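Local coordinates for protein diaminobutyrate-pyruvate transaminase and L-2,4-diaminobutyrate decarboxylase (Vibrio parahaemolyticus, PDB 2QMA) that probably decarboxylates L-2,4-diaminobutyrate with pyridoxal 5'-phosphate, this chain being the C-terminal decarboxylase domain of a longer protein that also includes an aminotransferase part, at residues A[169-174]-A[318-323]; A[177-182]-A[220-225]; A[214-219]-A[227-232]; A[279-284]-A[289-294]. One frame throughout, in Å; residues are numbered along the deposited sequence.

Contact 1 of 4, residues A[169-174]-A[318-323]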
loop_
_atom_site.group_PDB
_atom_site.type_symbol
_atom_site.label_atom_id
_atom_site.label_comp_id
_atom_site.label_asym_id
_atom_site.label_seq_id
_atom_site.Cartn_x
_atom_site.Cartn_y
_atom_site.Cartn_z
ATOM N N GLN A 169 6.499 1.458 -5.931
ATOM C CA GLN A 169 5.997 2.800 -5.774
ATOM C C GLN A 169 7.166 3.769 -5.555
ATOM O O GLN A 169 7.126 4.937 -6.001
ATOM C CB GLN A 169 4.967 2.855 -4.638
ATOM C CG GLN A 169 4.516 4.254 -4.245
ATOM C CD GLN A 169 3.328 4.192 -3.309
ATOM O OE1 GLN A 169 3.485 4.243 -2.096
ATOM N NE2 GLN A 169 2.128 4.015 -3.873
ATOM N N SER A 170 8.190 3.318 -4.829
ATOM C CA SER A 170 9.324 4.187 -4.584
ATOM C C SER A 170 10.064 4.482 -5.888
ATOM O O SER A 170 10.350 5.647 -6.159
ATOM C CB SER A 170 10.272 3.631 -3.519
ATOM O OG SER A 170 9.625 3.581 -2.236
ATOM N N ASN A 171 10.343 3.448 -6.691
ATOM C CA ASN A 171 10.929 3.660 -8.029
ATOM C C ASN A 171 10.162 4.633 -8.907
ATOM O O ASN A 171 10.735 5.553 -9.452
ATOM C CB ASN A 171 11.149 2.342 -8.766
ATOM C CG ASN A 171 12.367 1.612 -8.281
ATOM O OD1 ASN A 171 13.186 2.148 -7.514
ATOM N ND2 ASN A 171 12.519 0.365 -8.734
ATOM N N GLN A 172 8.847 4.442 -8.973
ATOM C CA GLN A 172 7.987 5.254 -9.786
ATOM C C GLN A 172 8.038 6.703 -9.272
ATOM O O GLN A 172 8.161 7.621 -10.057
ATOM C CB GLN A 172 6.566 4.642 -9.771
ATOM C CG GLN A 172 5.412 5.610 -10.081
ATOM C CD GLN A 172 4.085 4.971 -9.769
ATOM O OE1 GLN A 172 4.035 3.881 -9.180
ATOM N NE2 GLN A 172 2.987 5.652 -10.137
HETATM N N MSE A 173 8.027 6.880 -7.959
HETATM C CA MSE A 173 8.029 8.225 -7.409
HETATM C C MSE A 173 9.369 8.925 -7.621
HETATM O O MSE A 173 9.385 10.062 -8.014
HETATM C CB MSE A 173 7.646 8.207 -5.949
HETATM C CG MSE A 173 6.153 8.221 -5.769
HETATM SE SE MSE A 173 5.730 8.159 -3.941
HETATM C CE MSE A 173 7.179 9.231 -3.159
ATOM N N GLY A 174 10.484 8.224 -7.386
ATOM C CA GLY A 174 11.824 8.799 -7.617
ATOM C C GLY A 174 11.939 9.278 -9.066
ATOM O O GLY A 174 12.384 10.400 -9.331
ATOM N N SER A 318 17.645 10.550 -5.322
ATOM C CA SER A 318 16.600 9.796 -4.631
ATOM C C SER A 318 17.063 8.367 -4.399
ATOM O O SER A 318 17.887 7.855 -5.178
ATOM C CB SER A 318 15.297 9.818 -5.439
ATOM O OG SER A 318 15.470 9.319 -6.767
ATOM N N ILE A 319 16.533 7.744 -3.341
ATOM C CA ILE A 319 16.874 6.378 -2.976
ATOM C C ILE A 319 15.617 5.646 -2.550
ATOM O O ILE A 319 14.883 6.116 -1.666
ATOM C CB ILE A 319 17.822 6.325 -1.791
ATOM C CG1 ILE A 319 19.143 7.111 -2.065
ATOM C CG2 ILE A 319 18.105 4.865 -1.361
ATOM C CD1 ILE A 319 19.886 7.427 -0.797
ATOM N N SER A 320 15.372 4.500 -3.178
ATOM C CA SER A 320 14.338 3.629 -2.647
ATOM C C SER A 320 14.909 2.505 -1.753
ATOM O O SER A 320 15.962 1.919 -2.015
ATOM C CB SER A 320 13.344 3.176 -3.668
ATOM O OG SER A 320 13.904 2.448 -4.700
ATOM N N VAL A 321 14.222 2.300 -0.644
ATOM C CA VAL A 321 14.624 1.381 0.426
ATOM C C VAL A 321 13.390 0.481 0.668
ATOM O O VAL A 321 12.289 0.991 0.876
ATOM C CB VAL A 321 14.961 2.143 1.764
ATOM C CG1 VAL A 321 15.450 1.143 2.814
ATOM C CG2 VAL A 321 15.964 3.271 1.554
ATOM N N ASP A 322 13.561 -0.833 0.546
ATOM C CA ASP A 322 12.476 -1.774 0.837
ATOM C C ASP A 322 12.742 -2.523 2.109
ATOM O O ASP A 322 13.583 -3.414 2.106
ATOM C CB ASP A 322 12.325 -2.795 -0.285
ATOM C CG ASP A 322 11.055 -2.625 -1.037
ATOM O OD1 ASP A 322 10.340 -1.647 -0.714
ATOM O OD2 ASP A 322 10.779 -3.439 -1.958
ATOM N N PHE A 323 12.043 -2.160 3.186
ATOM C CA PHE A 323 12.216 -2.827 4.470
ATOM C C PHE A 323 11.629 -4.237 4.486
ATOM O O PHE A 323 12.051 -5.074 5.285
ATOM C CB PHE A 323 11.595 -2.002 5.580
ATOM C CG PHE A 323 12.138 -0.607 5.666
ATOM C CD1 PHE A 323 13.401 -0.382 6.185
ATOM C CD2 PHE A 323 11.381 0.470 5.198
ATOM C CE1 PHE A 323 13.917 0.902 6.249
ATOM C CE2 PHE A 323 11.868 1.752 5.243
ATOM C CZ PHE A 323 13.138 1.987 5.779
HETATM O O HOH W 1 10.938 1.270 -1.257
#

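Contact 2 of 4, residues A[177-182]-A[220-225]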
loop_
_atom_site.group_PDB
_atom_site.type_symbol
_atom_site.label_atom_id
_atom_site.label_comp_id
_atom_site.label_asym_id
_atom_site.label_seq_id
_atom_site.Cartn_x
_atom_site.Cartn_y
_atom_site.Cartn_z
ATOM N N LEU A 177 9.635 12.241 -9.857
ATOM C CA LEU A 177 10.269 13.504 -9.377
ATOM C C LEU A 177 11.311 13.958 -10.389
ATOM O O LEU A 177 11.380 15.135 -10.729
ATOM C CB LEU A 177 10.885 13.394 -7.975
ATOM C CG LEU A 177 9.827 13.212 -6.875
ATOM C CD1 LEU A 177 10.561 12.884 -5.562
ATOM C CD2 LEU A 177 8.926 14.434 -6.761
ATOM N N ALA A 178 12.084 13.008 -10.902
ATOM C CA ALA A 178 13.135 13.337 -11.896
ATOM C C ALA A 178 12.523 13.945 -13.157
ATOM O O ALA A 178 13.062 14.883 -13.693
ATOM C CB ALA A 178 13.954 12.100 -12.234
ATOM N N ARG A 179 11.417 13.361 -13.599
ATOM C CA ARG A 179 10.690 13.800 -14.780
ATOM C C ARG A 179 10.276 15.277 -14.610
ATOM O O ARG A 179 10.590 16.096 -15.459
ATOM C CB ARG A 179 9.478 12.872 -15.043
ATOM C CG ARG A 179 8.605 13.362 -16.219
ATOM C CD ARG A 179 7.165 12.760 -16.094
ATOM N NE ARG A 179 6.381 13.357 -14.993
ATOM C CZ ARG A 179 5.120 13.045 -14.687
ATOM N NH1 ARG A 179 4.439 12.135 -15.418
ATOM N NH2 ARG A 179 4.494 13.666 -13.670
ATOM N N ASP A 180 9.651 15.626 -13.489
ATOM C CA ASP A 180 9.190 16.996 -13.256
ATOM C C ASP A 180 10.410 17.915 -13.044
ATOM O O ASP A 180 10.406 19.099 -13.446
ATOM C CB ASP A 180 8.275 17.020 -12.033
ATOM C CG ASP A 180 6.903 16.409 -12.296
ATOM O OD1 ASP A 180 6.718 15.584 -13.237
ATOM O OD2 ASP A 180 6.008 16.723 -11.526
ATOM N N TRP A 181 11.455 17.377 -12.418
ATOM C CA TRP A 181 12.666 18.163 -12.093
ATOM C C TRP A 181 13.311 18.660 -13.407
ATOM O O TRP A 181 13.698 19.844 -13.531
ATOM C CB TRP A 181 13.617 17.292 -11.238
ATOM C CG TRP A 181 15.021 17.784 -11.023
ATOM C CD1 TRP A 181 15.475 18.601 -10.044
ATOM C CD2 TRP A 181 16.142 17.427 -11.814
ATOM N NE1 TRP A 181 16.836 18.789 -10.176
ATOM C CE2 TRP A 181 17.269 18.068 -11.261
ATOM C CE3 TRP A 181 16.303 16.600 -12.936
ATOM C CZ2 TRP A 181 18.564 17.905 -11.790
ATOM C CZ3 TRP A 181 17.582 16.451 -13.473
ATOM C CH2 TRP A 181 18.693 17.127 -12.904
ATOM N N ILE A 182 13.402 17.769 -14.393
ATOM C CA ILE A 182 14.141 18.129 -15.597
ATOM C C ILE A 182 13.328 19.138 -16.420
ATOM O O ILE A 182 13.945 20.050 -16.970
ATOM C CB ILE A 182 14.500 16.921 -16.497
ATOM C CG1 ILE A 182 15.565 17.335 -17.557
ATOM C CG2 ILE A 182 13.278 16.334 -17.192
ATOM C CD1 ILE A 182 16.891 17.847 -16.973
ATOM N N SER A 220 6.353 3.883 -18.484
ATOM C CA SER A 220 5.023 3.707 -19.097
ATOM C C SER A 220 3.926 4.424 -18.263
ATOM O O SER A 220 3.058 5.101 -18.788
ATOM C CB SER A 220 4.725 2.218 -19.226
ATOM O OG SER A 220 5.666 1.665 -20.136
ATOM N N TRP A 221 3.999 4.277 -16.946
ATOM C CA TRP A 221 2.992 4.894 -16.114
ATOM C C TRP A 221 3.018 6.422 -16.211
ATOM O O TRP A 221 1.955 7.047 -16.327
ATOM C CB TRP A 221 3.134 4.429 -14.658
ATOM C CG TRP A 221 2.880 2.932 -14.463
ATOM C CD1 TRP A 221 2.076 2.106 -15.220
ATOM C CD2 TRP A 221 3.423 2.103 -13.417
ATOM N NE1 TRP A 221 2.083 0.816 -14.700
ATOM C CE2 TRP A 221 2.906 0.791 -13.601
ATOM C CE3 TRP A 221 4.315 2.345 -12.340
ATOM C CZ2 TRP A 221 3.253 -0.281 -12.747
ATOM C CZ3 TRP A 221 4.658 1.283 -11.496
ATOM C CH2 TRP A 221 4.125 -0.015 -11.708
HETATM N N MSE A 222 4.212 7.006 -16.203
HETATM C CA MSE A 222 4.332 8.461 -16.128
HETATM C C MSE A 222 4.266 9.155 -17.496
HETATM O O MSE A 222 4.436 10.382 -17.571
HETATM C CB MSE A 222 5.596 8.832 -15.338
HETATM C CG MSE A 222 6.847 8.691 -16.133
HETATM SE SE MSE A 222 8.481 8.989 -15.096
HETATM C CE MSE A 222 8.239 7.760 -13.742
ATOM N N GLY A 223 4.002 8.392 -18.568
ATOM C CA GLY A 223 3.693 8.980 -19.873
ATOM C C GLY A 223 4.868 8.996 -20.874
ATOM O O GLY A 223 4.705 9.504 -21.976
ATOM N N LEU A 224 6.027 8.442 -20.507
ATOM C CA LEU A 224 7.201 8.491 -21.378
ATOM C C LEU A 224 7.322 7.269 -22.264
ATOM O O LEU A 224 7.911 7.357 -23.363
ATOM C CB LEU A 224 8.503 8.665 -20.569
ATOM C CG LEU A 224 8.499 9.934 -19.673
ATOM C CD1 LEU A 224 9.783 9.975 -18.771
ATOM C CD2 LEU A 224 8.366 11.177 -20.535
ATOM N N GLY A 225 6.794 6.145 -21.786
ATOM C CA GLY A 225 6.794 4.879 -22.544
ATOM C C GLY A 225 8.098 4.113 -22.414
ATOM O O GLY A 225 9.155 4.674 -22.010
#

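Contact 3 of 4, residues A[214-219]-A[227-232]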
loop_
_atom_site.group_PDB
_atom_site.type_symbol
_atom_site.label_atom_id
_atom_site.label_comp_id
_atom_site.label_asym_id
_atom_site.label_seq_id
_atom_site.Cartn_x
_atom_site.Cartn_y
_atom_site.Cartn_z
ATOM N N THR A 214 10.550 -2.372 -13.069
ATOM C CA THR A 214 9.746 -1.221 -12.672
ATOM C C THR A 214 10.339 0.090 -13.239
ATOM O O THR A 214 9.704 1.140 -13.112
ATOM C CB THR A 214 9.486 -1.086 -11.131
ATOM O OG1 THR A 214 10.721 -1.156 -10.400
ATOM C CG2 THR A 214 8.513 -2.178 -10.629
ATOM N N VAL A 215 11.523 0.046 -13.857
ATOM C CA VAL A 215 12.020 1.256 -14.591
ATOM C C VAL A 215 11.199 1.472 -15.868
ATOM O O VAL A 215 10.684 2.548 -16.100
ATOM C CB VAL A 215 13.571 1.273 -14.913
ATOM C CG1 VAL A 215 13.971 2.545 -15.692
ATOM C CG2 VAL A 215 14.412 1.177 -13.643
ATOM N N GLN A 216 11.115 0.441 -16.708
ATOM C CA GLN A 216 10.274 0.479 -17.897
ATOM C C GLN A 216 8.806 0.731 -17.481
ATOM O O GLN A 216 8.127 1.559 -18.071
ATOM C CB GLN A 216 10.387 -0.857 -18.627
ATOM C CG GLN A 216 11.736 -1.052 -19.283
ATOM C CD GLN A 216 12.900 -1.540 -18.368
ATOM O OE1 GLN A 216 12.868 -1.488 -17.131
ATOM N NE2 GLN A 216 13.941 -2.022 -19.017
ATOM N N LYS A 217 8.342 0.032 -16.438
ATOM C CA LYS A 217 6.920 0.135 -16.038
ATOM C C LYS A 217 6.671 1.547 -15.505
ATOM O O LYS A 217 5.623 2.136 -15.758
ATOM C CB LYS A 217 6.548 -0.897 -14.969
ATOM C CG LYS A 217 6.630 -2.333 -15.453
ATOM C CD LYS A 217 6.128 -3.304 -14.397
ATOM C CE LYS A 217 4.838 -3.973 -14.837
ATOM N NZ LYS A 217 4.560 -5.213 -14.011
ATOM N N SER A 218 7.663 2.091 -14.810
ATOM C CA SER A 218 7.575 3.454 -14.283
ATOM C C SER A 218 7.471 4.427 -15.442
ATOM O O SER A 218 6.623 5.308 -15.447
ATOM C CB SER A 218 8.804 3.773 -13.419
ATOM O OG SER A 218 8.616 3.158 -12.154
ATOM N N ALA A 219 8.316 4.238 -16.454
ATOM C CA ALA A 219 8.279 5.117 -17.621
ATOM C C ALA A 219 6.917 5.079 -18.330
ATOM O O ALA A 219 6.394 6.122 -18.761
ATOM C CB ALA A 219 9.452 4.798 -18.602
ATOM N N LYS A 227 10.024 3.275 -24.629
ATOM C CA LYS A 227 11.040 3.848 -25.545
ATOM C C LYS A 227 11.923 4.944 -24.890
ATOM O O LYS A 227 12.992 5.338 -25.416
ATOM C CB LYS A 227 10.356 4.302 -26.843
ATOM C CG LYS A 227 10.457 5.769 -27.274
ATOM C CD LYS A 227 9.652 6.610 -26.442
ATOM C CE LYS A 227 9.588 8.058 -26.945
ATOM N NZ LYS A 227 9.014 8.775 -25.746
ATOM N N ALA A 228 11.453 5.450 -23.746
ATOM C CA ALA A 228 12.218 6.439 -22.978
ATOM C C ALA A 228 13.399 5.778 -22.201
ATOM O O ALA A 228 14.285 6.460 -21.686
ATOM C CB ALA A 228 11.285 7.232 -22.016
ATOM N N VAL A 229 13.396 4.453 -22.091
ATOM C CA VAL A 229 14.437 3.786 -21.297
ATOM C C VAL A 229 15.577 3.388 -22.205
ATOM O O VAL A 229 15.383 2.679 -23.192
ATOM C CB VAL A 229 13.887 2.565 -20.539
ATOM C CG1 VAL A 229 14.984 1.881 -19.686
ATOM C CG2 VAL A 229 12.729 2.964 -19.656
HETATM N N MSE A 230 16.774 3.850 -21.844
HETATM C CA MSE A 230 17.995 3.616 -22.603
HETATM C C MSE A 230 18.825 2.635 -21.791
HETATM O O MSE A 230 19.279 2.959 -20.692
HETATM C CB MSE A 230 18.733 4.952 -22.638
HETATM C CG MSE A 230 19.153 5.385 -23.937
HETATM SE SE MSE A 230 19.938 7.155 -23.631
HETATM C CE MSE A 230 21.283 6.656 -24.762
ATOM N N THR A 231 19.010 1.418 -22.284
ATOM C CA THR A 231 19.696 0.443 -21.457
ATOM C C THR A 231 21.197 0.420 -21.791
ATOM O O THR A 231 21.620 0.694 -22.923
ATOM C CB THR A 231 19.096 -0.969 -21.538
ATOM O OG1 THR A 231 19.407 -1.519 -22.822
ATOM C CG2 THR A 231 17.562 -0.973 -21.317
ATOM N N VAL A 232 22.003 0.137 -20.786
ATOM C CA VAL A 232 23.443 0.004 -20.954
ATOM C C VAL A 232 23.796 -1.449 -20.655
ATOM O O VAL A 232 23.211 -2.060 -19.757
ATOM C CB VAL A 232 24.202 0.947 -19.970
ATOM C CG1 VAL A 232 25.715 0.878 -20.176
ATOM C CG2 VAL A 232 23.709 2.392 -20.141
#

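Contact 4 of 4, residues A[279-284]-A[289-294]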
loop_
_atom_site.group_PDB
_atom_site.type_symbol
_atom_site.label_atom_id
_atom_site.label_comp_id
_atom_site.label_asym_id
_atom_site.label_seq_id
_atom_site.Cartn_x
_atom_site.Cartn_y
_atom_site.Cartn_z
ATOM N N PHE A 279 30.520 6.240 -9.535
ATOM C CA PHE A 279 30.723 6.662 -10.946
ATOM C C PHE A 279 29.429 7.121 -11.627
ATOM O O PHE A 279 29.433 8.086 -12.407
ATOM C CB PHE A 279 31.345 5.536 -11.778
ATOM C CG PHE A 279 31.702 5.959 -13.153
ATOM C CD1 PHE A 279 32.899 6.620 -13.395
ATOM C CD2 PHE A 279 30.835 5.722 -14.218
ATOM C CE1 PHE A 279 33.240 7.026 -14.706
ATOM C CE2 PHE A 279 31.157 6.107 -15.495
ATOM C CZ PHE A 279 32.383 6.764 -15.751
ATOM N N ILE A 280 28.328 6.451 -11.309
ATOM C CA ILE A 280 27.028 6.848 -11.851
ATOM C C ILE A 280 26.743 8.279 -11.343
ATOM O O ILE A 280 26.282 9.140 -12.099
ATOM C CB ILE A 280 25.964 5.864 -11.455
ATOM C CG1 ILE A 280 26.224 4.549 -12.214
ATOM C CG2 ILE A 280 24.546 6.388 -11.825
ATOM C CD1 ILE A 280 25.315 3.384 -11.807
ATOM N N ALA A 281 27.076 8.538 -10.081
ATOM C CA ALA A 281 26.841 9.860 -9.490
ATOM C C ALA A 281 27.694 10.889 -10.213
ATOM O O ALA A 281 27.269 12.049 -10.427
ATOM C CB ALA A 281 27.097 9.862 -7.933
ATOM N N ASP A 282 28.905 10.493 -10.607
ATOM C CA ASP A 282 29.778 11.419 -11.343
ATOM C C ASP A 282 29.257 11.664 -12.728
ATOM O O ASP A 282 29.429 12.755 -13.236
ATOM C CB ASP A 282 31.214 10.897 -11.417
ATOM C CG ASP A 282 31.914 10.905 -10.052
ATOM O OD1 ASP A 282 31.578 11.759 -9.190
ATOM O OD2 ASP A 282 32.800 10.072 -9.861
HETATM N N MSE A 283 28.676 10.633 -13.351
HETATM C CA MSE A 283 27.970 10.800 -14.638
HETATM C C MSE A 283 26.806 11.824 -14.539
HETATM O O MSE A 283 26.605 12.694 -15.419
HETATM C CB MSE A 283 27.483 9.431 -15.151
HETATM C CG MSE A 283 28.627 8.604 -15.757
HETATM SE SE MSE A 283 29.542 9.377 -17.303
HETATM C CE MSE A 283 31.098 10.206 -16.515
ATOM N N ALA A 284 26.048 11.711 -13.460
ATOM C CA ALA A 284 24.929 12.592 -13.195
ATOM C C ALA A 284 25.421 14.039 -12.982
ATOM O O ALA A 284 24.789 14.974 -13.478
ATOM C CB ALA A 284 24.091 12.078 -11.951
HETATM N N MSE A 289 22.134 15.114 -14.673
HETATM C CA MSE A 289 21.007 14.148 -14.493
HETATM C C MSE A 289 20.684 13.933 -13.029
HETATM O O MSE A 289 21.489 14.190 -12.131
HETATM C CB MSE A 289 21.313 12.748 -15.136
HETATM C CG MSE A 289 21.874 12.787 -16.580
HETATM SE SE MSE A 289 22.282 11.070 -17.338
HETATM C CE MSE A 289 23.751 10.567 -16.165
ATOM N N TRP A 290 19.492 13.395 -12.817
ATOM C CA TRP A 290 19.030 12.862 -11.524
ATOM C C TRP A 290 19.465 11.386 -11.372
ATOM O O TRP A 290 19.090 10.547 -12.197
ATOM C CB TRP A 290 17.509 12.900 -11.593
ATOM C CG TRP A 290 16.798 12.495 -10.389
ATOM C CD1 TRP A 290 16.668 11.206 -9.876
ATOM C CD2 TRP A 290 16.025 13.350 -9.534
ATOM N NE1 TRP A 290 15.896 11.243 -8.734
ATOM C CE2 TRP A 290 15.477 12.530 -8.508
ATOM C CE3 TRP A 290 15.760 14.729 -9.522
ATOM C CZ2 TRP A 290 14.691 13.053 -7.458
ATOM C CZ3 TRP A 290 14.975 15.237 -8.507
ATOM C CH2 TRP A 290 14.454 14.411 -7.483
HETATM N N MSE A 291 20.204 11.064 -10.306
HETATM C CA MSE A 291 20.540 9.687 -10.037
HETATM C C MSE A 291 19.562 9.177 -9.016
HETATM O O MSE A 291 19.464 9.717 -7.898
HETATM C CB MSE A 291 21.954 9.478 -9.497
HETATM C CG MSE A 291 22.110 7.917 -9.116
HETATM SE SE MSE A 291 23.916 7.462 -8.535
HETATM C CE MSE A 291 23.951 8.311 -6.795
ATOM N N HIS A 292 18.853 8.143 -9.419
ATOM C CA HIS A 292 17.936 7.429 -8.532
ATOM C C HIS A 292 18.617 6.116 -8.178
ATOM O O HIS A 292 19.013 5.347 -9.083
ATOM C CB HIS A 292 16.538 7.213 -9.182
ATOM C CG HIS A 292 15.667 6.291 -8.368
ATOM N ND1 HIS A 292 15.065 6.677 -7.188
ATOM C CD2 HIS A 292 15.346 4.977 -8.541
ATOM C CE1 HIS A 292 14.416 5.651 -6.664
ATOM N NE2 HIS A 292 14.534 4.617 -7.481
ATOM N N VAL A 293 18.743 5.833 -6.877
ATOM C CA VAL A 293 19.343 4.547 -6.447
ATOM C C VAL A 293 18.231 3.552 -6.102
ATOM O O VAL A 293 17.452 3.794 -5.186
ATOM C CB VAL A 293 20.336 4.693 -5.270
ATOM C CG1 VAL A 293 20.762 3.240 -4.792
ATOM C CG2 VAL A 293 21.551 5.535 -5.684
ATOM N N ASP A 294 18.132 2.448 -6.845
ATOM C CA ASP A 294 17.179 1.427 -6.474
ATOM C C ASP A 294 17.855 0.492 -5.441
ATOM O O ASP A 294 18.556 -0.492 -5.797
ATOM C CB ASP A 294 16.675 0.660 -7.711
ATOM C CG ASP A 294 15.634 -0.441 -7.364
ATOM O OD1 ASP A 294 15.342 -0.663 -6.165
ATOM O OD2 ASP A 294 15.129 -1.104 -8.310
#

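Contact 1 of 4, residues A[169-174]-A[318-323]
Asn171 and Ser320 meet through their oxygens: Asn171 OD1 lies 2.9 Å from Ser320 OG. The serine hydroxyl reaches the amide because it sits between its own backbone N and carbonyl carbon (chi1 61°), turned to the helix. Further along, Ser318 OG rests 3.8 Å from Gly174 CA, where the bare helix backbone lets the strand come close. At the other end a water joins the segments, lying 2.8 Å from Ser170 OG and 3.0 Å from Asp322 OD1, with the carbonyl of Val321 also beside it.

In the next shell, the Asn171 amide is held at both ends. OD1 bonds to His292 NE2, while ND2 bonds to Thr214 OG1 and Asp294 OD2, which should fix the rotation of the amide. Ser170 OG bonds to Thr164, and Ser318 OG to His292 and Trp290. Asp322 forms a salt bridge with Lys325, the predicted cofactor lysine, which carries no pyridoxal phosphate here. The side chain of Asn171 is about 8 Å from that of Lys325.

Residues 169-174 of helix 167-187 run nearly antiparallel (173°) to strand 318-322, so the helix lies along that strand of the large mixed sheet, between strands 290-295 and 334-338.

Contact 2 of 4, residues A[177-182]-A[220-225]
Arg179 leaves its helix with CG anti to the backbone N (chi1 175°) and then bends at CD (chi3 72°), a course that carries the guanidinium to the carbonyl of Met222. The side chains of Arg179 and selenomethionine Met222 slide past each other in opposite directions. Met222 SE lies 4.0 Å from Arg179 CB, and Arg179 CG also brushes Leu224 CD1 at 4.4 Å.

At the tip, Arg179 NH1 donates to Met222 O at 2.8 Å, in the guanidinium plane and on a lone pair of the carbonyl, though the bond is noticeably bent. On the other flank NE and NH2 both bind Asp180 OD1, at 2.9 Å from NE and 3.0 Å from NH2, a side-on salt bridge to one oxygen.

Met222 lies just before Gly223, whose positive phi closes the end of helix 214-221 in a Schellman motif. Arg179 NH1 also bonds to Trp221 O, and NH2 to Ser220 O, of the second subunit. One buried arginine therefore serves carbonyls at or just beyond the end of helix 214-221 in its own subunit and in the second subunit, and these carbonyls and Asp180 would be expected to stabilise its positive charge.

Contact 3 of 4, residues A[214-219]-A[227-232]
Val229 packs into the helical surface made by Val215, Gln216 and Ala219. The setting is a beta-alpha-beta unit: strand 203-208 leads into helix 214-221, and the chain then returns as strand 229-232, an outermost strand of the large mixed sheet within this chain. Helical residues 214-219 and strand residues 229-232 run almost antiparallel, at 163°, with the axes of these short segments 9.6 Å apart.

From its CB, which points at the helix, Val229 splits into two methyls that meet different partners. CG2 goes deepest, lying 3.9 Å from Ala219 CB and at the same 3.9 Å from Gln216 CA, so it is seated against the helix backbone itself, with Val215 O also close by. CG1, anti to the backbone N (chi1 -179°), is directed toward the start of the helix. There it touches Val215 CG1 at 4.2 Å, the two valines passing at a slant, and Gln216 NE2 at 4.1 Å. The underside of this apolar patch is the sheet itself: Val215 also touches Ile205, and Val229 touches Cys207, both on the neighbouring strand 203-208.

Gln216 bends at CG (chi2 81°) and crosses Val229 at about a right angle, which brings NE2 beside CG1. No hydrogen bond links the two segments; the contact is made by apolar packing plus the flank of one amide. That amide just reaches Thr231, two residues farther along the strand, with Gln216 NE2 4.4 Å from Thr231 CG2.

Contact 4 of 4, residues A[279-284]-A[289-294]
Ala284 and Met289 meet through their flat peptide groups: Met289 N donates to Ala284 O at 2.9 Å, lying in the carbonyl plane and on a lone pair, with a C=O...N angle of 132°. Trp290 points away from the helix, to the far side of the strand, where His317 stacks with its ring and Trp181 meets it edge-to-face. This is the return of a beta-alpha-beta unit, strand 258-265 to helix 277-287 to strand 290-295, and the backbone hydrogen bond spans the short link between helix and strand.

Beyond it the packing is apolar and rests largely on two selenomethionines. Met289 curls back so that its CE lies 3.6 Å from Met283 O and 4.0 Å from Met283 CB. The methyl of Ala284 lies against the Met289 carbonyl, just before the strand, with CB 3.4 Å from Met289 O, and also meets Met291 CB at 4.2 Å.

Met291 stretches out toward the helix before bending at its last torsion (chi3 72°). The bend lays its CE beside Ala281 CB at 3.7 Å, while the whole chain passes Ile280 at about a right angle. Ile262, on the neighbouring strand 258-265, touches both Ile280 and Met291 and carries the packing into the sheet. The shortest apolar approach across the segments joins Ile280 CG2 to Met291 SE, at 3.5 Å.

Overall arrangement
All four contacts belong to the large mixed sheet and the helices packed on it. Contacts 1 and 2 share helix 167-187, contacts 2 and 3 share helix 214-221, and contacts 1 and 4 use the neighbouring strands 318-322 and 290-295. Their centres lie from about 10 Å (contacts 2 and 3) to about 16 Å (contacts 2 and 4) apart. Along the chain, contact 1 encloses the rest: contacts 2 and 3 interleave, and contact 4 follows them. Helix 167-187 runs from contact 1, near the predicted cofactor lysine, to contact 2, where Arg179 bonds across the subunit interface, while contacts 3 and 4 each close a beta-alpha-beta unit.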